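Side-chain contact in tryptophanyl-tRNA synthetase (Thermus thermophilus, PDB 2EL7), which probably catalyses the ATP-dependent attachment of tryptophan to its cognate tRNA, as a homodimeric class I aminoacyl-tRNA synthetase: residues N202-L207 / E211-K216. Numbering follows the deposited sequence.
Sequences NTIGLL and ESIWQK
Lys216 NZ has two partners, the backbone O of Thr203 and, through a salt bridge, OE1 of Glu208 from the short link between the segments. Lys216 NZ lies 2.5 Å from Thr203 O, a very short hydrogen bond whose exact length is doubtful at this resolution. The lysine reaches the carbonyl because its chain runs fully extended beyond CG, the aliphatic part passing Ile204, with Lys216 CD 4.4 Å from Ile204 CG1. Glu208 also accepts from Gly205 N and meets Ser212 OG, so one carboxylate ties the loop to the helix; its charge probably offsets that of the lysine. Next to Lys216, the side chains of Ile204 and Ile213 meet at about a right angle, Ile204 CG2 lying 3.8 Å from Ile213 CG1. With Ile213 CG1 anti to its carbonyl carbon (chi1 -77°), the branch ends with Ile213 CD1 3.6 Å from Gly205 O. Leu278 and Arg286 of helix 267-294 also touch Ile213, and an alanine here would probably open a gap between loop and helix, Ile204 CG2 losing the CG1 and CD1 groups it packs on. The arrangement joins helix 210-218 to the loop just after the KMSKS motif, whose Lys195 O and Ser197 N are hydrogen-bonded by the Asn202 side-chain amide, while Thr203 touches His15: the loop thus borders the HIGH and KMSKS regions, the class I signature motifs predicted to bind ATP.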
ATOM      1  N   ASN A 202       8.095  29.974 -15.838  1.00 43.64           N
ATOM      2  CA  ASN A 202       7.586  31.318 -16.134  1.00 49.01           C
ATOM      3  C   ASN A 202       6.908  31.936 -14.884  1.00 50.73           C
ATOM      4  O   ASN A 202       5.788  32.451 -14.956  1.00 36.11           O
ATOM      5  CB  ASN A 202       6.564  31.199 -17.263  1.00 47.07           C
ATOM      6  CG  ASN A 202       5.349  30.362 -16.861  1.00 53.75           C
ATOM      7  OD1 ASN A 202       5.374  29.668 -15.846  1.00 59.67           O
ATOM      8  ND2 ASN A 202       4.284  30.425 -17.657  1.00 55.71           N
ATOM      9  N   THR A 203       7.605  31.922 -13.751  1.00 46.03           N
ATOM     10  CA  THR A 203       6.995  32.398 -12.520  1.00 40.55           C
ATOM     11  C   THR A 203       7.632  33.549 -11.782  1.00 35.73           C
ATOM     12  O   THR A 203       8.735  33.984 -12.082  1.00 39.20           O
ATOM     13  CB  THR A 203       6.908  31.250 -11.489  1.00 46.06           C
ATOM     14  OG1 THR A 203       8.226  30.960 -11.003  1.00 31.60           O
ATOM     15  CG2 THR A 203       6.305  29.990 -12.116  1.00 32.28           C
ATOM     16  N   ILE A 204       6.887  34.020 -10.793  1.00 32.38           N
ATOM     17  CA  ILE A 204       7.305  35.069  -9.890  1.00 31.25           C
ATOM     18  C   ILE A 204       7.026  34.440  -8.526  1.00 36.22           C
ATOM     19  O   ILE A 204       5.864  34.290  -8.127  1.00 39.19           O
ATOM     20  CB  ILE A 204       6.462  36.346 -10.059  1.00 31.36           C
ATOM     21  CG1 ILE A 204       6.740  36.970 -11.429  1.00 28.66           C
ATOM     22  CG2 ILE A 204       6.830  37.359  -8.971  1.00 33.09           C
ATOM     23  CD1 ILE A 204       6.031  38.301 -11.679  1.00 18.86           C
ATOM     24  N   GLY A 205       8.088  34.040  -7.831  1.00 32.12           N
ATOM     25  CA  GLY A 205       7.934  33.400  -6.536  1.00 24.38           C
ATOM     26  C   GLY A 205       7.632  34.371  -5.412  1.00 36.65           C
ATOM     27  O   GLY A 205       8.044  35.534  -5.457  1.00 40.17           O
ATOM     28  N   LEU A 206       6.918  33.902  -4.392  1.00 35.18           N
ATOM     29  CA  LEU A 206       6.576  34.757  -3.259  1.00 35.90           C
ATOM     30  C   LEU A 206       7.822  35.132  -2.476  1.00 32.65           C
ATOM     31  O   LEU A 206       7.866  36.188  -1.846  1.00 44.52           O
ATOM     32  CB  LEU A 206       5.593  34.057  -2.312  1.00 22.79           C
ATOM     33  CG  LEU A 206       4.411  33.313  -2.931  1.00 34.66           C
ATOM     34  CD1 LEU A 206       3.488  32.888  -1.803  1.00 34.21           C
ATOM     35  CD2 LEU A 206       3.665  34.193  -3.931  1.00 25.68           C
ATOM     36  N   LEU A 207       8.833  34.269  -2.513  1.00 34.90           N
ATOM     37  CA  LEU A 207      10.061  34.518  -1.769  1.00 31.96           C
ATOM     38  C   LEU A 207      11.251  34.784  -2.679  1.00 33.30           C
ATOM     39  O   LEU A 207      12.385  34.894  -2.212  1.00 41.47           O
ATOM     40  CB  LEU A 207      10.361  33.331  -0.846  1.00 31.63           C
ATOM     41  CG  LEU A 207       9.264  32.970   0.173  1.00 37.23           C
ATOM     42  CD1 LEU A 207       9.802  31.868   1.081  1.00 39.41           C
ATOM     43  CD2 LEU A 207       8.849  34.190   1.021  1.00 33.53           C
ATOM     44  N   GLU A 211      15.517  41.634  -6.379  1.00 48.09           N
ATOM     45  CA  GLU A 211      16.223  42.025  -7.586  1.00 47.06           C
ATOM     46  C   GLU A 211      15.834  41.144  -8.755  1.00 46.50           C
ATOM     47  O   GLU A 211      15.929  41.551  -9.912  1.00 50.65           O
ATOM     48  CB  GLU A 211      17.739  41.963  -7.355  1.00 37.78           C
ATOM     49  CG  GLU A 211      18.579  42.295  -8.588  1.00 53.34           C
ATOM     50  CD  GLU A 211      18.161  43.603  -9.269  1.00 74.65           C
ATOM     51  OE1 GLU A 211      18.064  44.643  -8.564  1.00 72.57           O
ATOM     52  OE2 GLU A 211      17.937  43.590 -10.508  1.00 69.91           O
ATOM     53  N   SER A 212      15.392  39.931  -8.452  1.00 47.63           N
ATOM     54  CA  SER A 212      15.010  39.004  -9.501  1.00 47.66           C
ATOM     55  C   SER A 212      13.587  39.235  -9.973  1.00 44.09           C
ATOM     56  O   SER A 212      13.300  39.110 -11.160  1.00 47.96           O
ATOM     57  CB  SER A 212      15.173  37.562  -9.029  1.00 43.20           C
ATOM     58  OG  SER A 212      14.840  36.682 -10.081  1.00 49.87           O
ATOM     59  N   ILE A 213      12.691  39.562  -9.052  1.00 42.81           N
ATOM     60  CA  ILE A 213      11.311  39.833  -9.440  1.00 42.55           C
ATOM     61  C   ILE A 213      11.306  41.104 -10.285  1.00 44.70           C
ATOM     62  O   ILE A 213      10.517  41.245 -11.222  1.00 39.96           O
ATOM     63  CB  ILE A 213      10.412  40.037  -8.203  1.00 43.03           C
ATOM     64  CG1 ILE A 213      10.086  38.675  -7.568  1.00 45.71           C
ATOM     65  CG2 ILE A 213       9.146  40.784  -8.592  1.00 34.29           C
ATOM     66  CD1 ILE A 213       9.553  38.774  -6.138  1.00 31.30           C
ATOM     67  N   TRP A 214      12.204  42.026  -9.946  1.00 43.17           N
ATOM     68  CA  TRP A 214      12.301  43.287 -10.669  1.00 48.51           C
ATOM     69  C   TRP A 214      12.635  43.033 -12.130  1.00 49.25           C
ATOM     70  O   TRP A 214      11.903  43.469 -13.029  1.00 46.46           O
ATOM     71  CB  TRP A 214      13.381  44.181 -10.045  1.00 57.06           C
ATOM     72  CG  TRP A 214      13.571  45.525 -10.731  1.00 59.58           C
ATOM     73  CD1 TRP A 214      14.763  46.165 -10.959  1.00 59.35           C
ATOM     74  CD2 TRP A 214      12.548  46.394 -11.240  1.00 56.35           C
ATOM     75  NE1 TRP A 214      14.542  47.371 -11.581  1.00 62.45           N
ATOM     76  CE2 TRP A 214      13.195  47.539 -11.764  1.00 61.01           C
ATOM     77  CE3 TRP A 214      11.149  46.317 -11.304  1.00 48.77           C
ATOM     78  CZ2 TRP A 214      12.487  48.604 -12.346  1.00 63.94           C
ATOM     79  CZ3 TRP A 214      10.443  47.375 -11.884  1.00 54.21           C
ATOM     80  CH2 TRP A 214      11.115  48.504 -12.398  1.00 59.42           C
ATOM     81  N   GLN A 215      13.732  42.316 -12.364  1.00 40.56           N
ATOM     82  CA  GLN A 215      14.156  42.033 -13.724  1.00 44.91           C
ATOM     83  C   GLN A 215      13.038  41.409 -14.553  1.00 46.63           C
ATOM     84  O   GLN A 215      12.916  41.703 -15.739  1.00 45.31           O
ATOM     85  CB  GLN A 215      15.401  41.131 -13.735  1.00 44.93           C
ATOM     86  CG  GLN A 215      16.671  41.815 -13.250  1.00 56.59           C
ATOM     87  CD  GLN A 215      17.013  43.069 -14.058  1.00 72.83           C
ATOM     88  OE1 GLN A 215      17.174  43.014 -15.287  1.00 79.27           O
ATOM     89  NE2 GLN A 215      17.125  44.204 -13.372  1.00 59.26           N
ATOM     90  N   LYS A 216      12.216  40.562 -13.935  1.00 45.97           N
ATOM     91  CA  LYS A 216      11.118  39.927 -14.664  1.00 44.40           C
ATOM     92  C   LYS A 216      10.025  40.923 -15.061  1.00 49.67           C
ATOM     93  O   LYS A 216       9.447  40.822 -16.140  1.00 55.07           O
ATOM     94  CB  LYS A 216      10.531  38.778 -13.842  1.00 34.27           C
ATOM     95  CG  LYS A 216      11.444  37.563 -13.794  1.00 31.62           C
ATOM     96  CD  LYS A 216      10.842  36.461 -12.962  1.00 38.11           C
ATOM     97  CE  LYS A 216      11.761  35.258 -12.854  1.00 31.90           C
ATOM     98  NZ  LYS A 216      11.189  34.228 -11.928  1.00 37.87           N
TER